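Local coordinates for viral macrophage inflammatory protein 2 (PDB 2FJ2) that binds a wide range of chemokine receptors and blocks infection by several strains of human immunodeficiency virus type 1, at residues S27-S32 with I41-R46. Sequence-based numbering, arbitrary orientation.
Sequences SWYPTS and IFLTKR
Tyr29 and Ile41 form a hydrogen-bonded pair of an antiparallel hairpin, joined by Tyr29 N to Ile41 O and Ile41 N to Tyr29 O, both 2.8 Å. Two residues along, Ser27 and Leu43 make a second such pair, in which the bond from Ser27 N to Leu43 O is weak at 3.3 Å. Between them lies the non-hydrogen-bonded pair Trp28–Phe42, and the N-to-C directions of the short strand axes differ by 156°. Alternation then sorts the side chains onto two faces. On one, Ile41 lies over a face of the Tyr29 ring, a CH-pi contact with CB 3.9 Å from the ring centroid, while Leu43 CD2 meets the ring edge at Tyr29 CE1, 3.5 Å away. Tyr29 owes this reach to a chi1 of 56°, which sets CG between the backbone N and carbonyl carbon. On the other face, Trp28 CB packs against Phe42 CD2 at 3.4 Å, the five-membered ring of Trp28 and the Phe42 ring inclined obliquely at 54°. In the chemokine fold Phe42 touches Val59 and Leu62 of helix 57-65, and Trp28 NE1 makes weak hydrogen bonds to Met63 O and, just past the helix, Leu66 O. Strand 40-44 is central, flanked by 25-30 and 49-52.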
loop_
_atom_site.group_PDB
_atom_site.type_symbol
_atom_site.label_atom_id
_atom_site.label_comp_id
_atom_site.label_asym_id
_atom_site.label_seq_id
_atom_site.Cartn_x
_atom_site.Cartn_y
_atom_site.Cartn_z
ATOM N N SER A 27 5.779 -7.453 16.283
ATOM C CA SER A 27 4.612 -8.172 15.780
ATOM C C SER A 27 4.564 -8.162 14.259
ATOM O O SER A 27 5.473 -7.648 13.602
ATOM C CB SER A 27 3.327 -7.551 16.337
ATOM O OG SER A 27 3.155 -6.241 15.820
ATOM N N TRP A 28 3.495 -8.716 13.682
ATOM C CA TRP A 28 3.435 -8.728 12.218
ATOM C C TRP A 28 2.025 -8.872 11.662
ATOM O O TRP A 28 1.133 -9.426 12.305
ATOM C CB TRP A 28 4.320 -9.871 11.713
ATOM C CG TRP A 28 3.705 -11.229 11.850
ATOM C CD1 TRP A 28 3.733 -12.063 12.931
ATOM C CD2 TRP A 28 2.958 -11.923 10.842
ATOM N NE1 TRP A 28 3.052 -13.226 12.665
ATOM C CE2 TRP A 28 2.567 -13.161 11.386
ATOM C CE3 TRP A 28 2.590 -11.591 9.534
ATOM C CZ2 TRP A 28 1.817 -14.085 10.653
ATOM C CZ3 TRP A 28 1.847 -12.509 8.814
ATOM C CH2 TRP A 28 1.471 -13.735 9.376
ATOM N N TYR A 29 1.794 -8.394 10.435
ATOM C CA TYR A 29 0.506 -8.609 9.779
ATOM C C TYR A 29 0.723 -9.011 8.323
ATOM O O TYR A 29 1.686 -8.581 7.683
ATOM C CB TYR A 29 -0.403 -7.388 9.857
ATOM C CG TYR A 29 0.183 -6.114 9.297
ATOM C CD1 TYR A 29 1.256 -5.491 9.914
ATOM C CD2 TYR A 29 -0.336 -5.526 8.153
ATOM C CE1 TYR A 29 1.798 -4.325 9.412
ATOM C CE2 TYR A 29 0.198 -4.359 7.638
ATOM C CZ TYR A 29 1.263 -3.766 8.273
ATOM O OH TYR A 29 1.803 -2.603 7.768
ATOM N N PRO A 30 -0.169 -9.847 7.809
ATOM C CA PRO A 30 -0.037 -10.319 6.429
ATOM C C PRO A 30 -0.584 -9.280 5.462
ATOM O O PRO A 30 -1.358 -8.396 5.828
ATOM C CB PRO A 30 -0.920 -11.564 6.416
ATOM C CG PRO A 30 -2.015 -11.206 7.372
ATOM C CD PRO A 30 -1.361 -10.404 8.466
ATOM N N THR A 31 -0.181 -9.370 4.195
ATOM C CA THR A 31 -0.718 -8.355 3.278
ATOM C C THR A 31 -1.968 -8.933 2.624
ATOM O O THR A 31 -2.233 -10.122 2.806
ATOM C CB THR A 31 0.340 -7.900 2.266
ATOM O OG1 THR A 31 0.745 -8.975 1.417
ATOM C CG2 THR A 31 1.596 -7.442 3.007
ATOM N N SER A 32 -2.734 -8.126 1.903
ATOM C CA SER A 32 -3.921 -8.610 1.212
ATOM C C SER A 32 -3.572 -9.668 0.171
ATOM O O SER A 32 -2.476 -9.677 -0.398
ATOM C CB SER A 32 -4.651 -7.449 0.526
ATOM O OG SER A 32 -5.128 -7.880 -0.744
ATOM N N ILE A 41 4.276 -8.161 6.719
ATOM C CA ILE A 41 4.913 -6.967 7.249
ATOM C C ILE A 41 5.177 -7.113 8.751
ATOM O O ILE A 41 4.233 -7.277 9.524
ATOM C CB ILE A 41 4.067 -5.700 7.037
ATOM C CG1 ILE A 41 3.856 -5.312 5.577
ATOM C CG2 ILE A 41 4.669 -4.534 7.802
ATOM C CD1 ILE A 41 2.681 -4.382 5.360
ATOM N N PHE A 42 6.445 -7.063 9.131
ATOM C CA PHE A 42 6.892 -7.157 10.504
ATOM C C PHE A 42 6.934 -5.781 11.158
ATOM O O PHE A 42 7.522 -4.861 10.588
ATOM C CB PHE A 42 8.298 -7.766 10.612
ATOM C CG PHE A 42 8.307 -9.235 10.235
ATOM C CD1 PHE A 42 8.963 -9.656 9.092
ATOM C CD2 PHE A 42 7.650 -10.154 11.032
ATOM C CE1 PHE A 42 8.952 -10.994 8.735
ATOM C CE2 PHE A 42 7.635 -11.489 10.669
ATOM C CZ PHE A 42 8.282 -11.911 9.522
ATOM N N LEU A 43 6.335 -5.673 12.339
ATOM C CA LEU A 43 6.426 -4.403 13.061
ATOM C C LEU A 43 7.634 -4.371 13.982
ATOM O O LEU A 43 7.758 -5.190 14.899
ATOM C CB LEU A 43 5.132 -4.173 13.851
ATOM C CG LEU A 43 3.916 -3.825 12.982
ATOM C CD1 LEU A 43 3.113 -2.696 13.594
ATOM C CD2 LEU A 43 4.387 -3.471 11.578
ATOM N N THR A 44 8.553 -3.429 13.761
ATOM C CA THR A 44 9.687 -3.318 14.684
ATOM C C THR A 44 9.297 -2.400 15.840
ATOM O O THR A 44 8.360 -1.611 15.697
ATOM C CB THR A 44 10.964 -2.798 14.014
ATOM O OG1 THR A 44 10.896 -1.373 13.871
ATOM C CG2 THR A 44 11.105 -3.361 12.611
ATOM N N LYS A 45 9.992 -2.489 16.964
ATOM C CA LYS A 45 9.591 -1.789 18.181
ATOM C C LYS A 45 9.732 -0.274 18.122
ATOM O O LYS A 45 9.618 0.405 19.154
ATOM C CB LYS A 45 10.390 -2.349 19.371
ATOM C CG LYS A 45 9.640 -3.450 20.108
ATOM C CD LYS A 45 10.590 -4.387 20.838
ATOM C CE LYS A 45 11.371 -5.253 19.858
ATOM N NZ LYS A 45 11.625 -6.612 20.411
ATOM N N ARG A 46 9.959 0.305 16.946
ATOM C CA ARG A 46 9.959 1.761 16.809
ATOM C C ARG A 46 9.004 2.171 15.691
ATOM O O ARG A 46 9.128 3.220 15.068
ATOM C CB ARG A 46 11.360 2.305 16.553
ATOM C CG ARG A 46 11.896 3.195 17.664
ATOM C CD ARG A 46 13.166 2.625 18.267
ATOM N NE ARG A 46 14.208 2.370 17.277
ATOM C CZ ARG A 46 15.410 2.932 17.287
ATOM N NH1 ARG A 46 15.734 3.799 18.240
ATOM N NH2 ARG A 46 16.300 2.639 16.346
#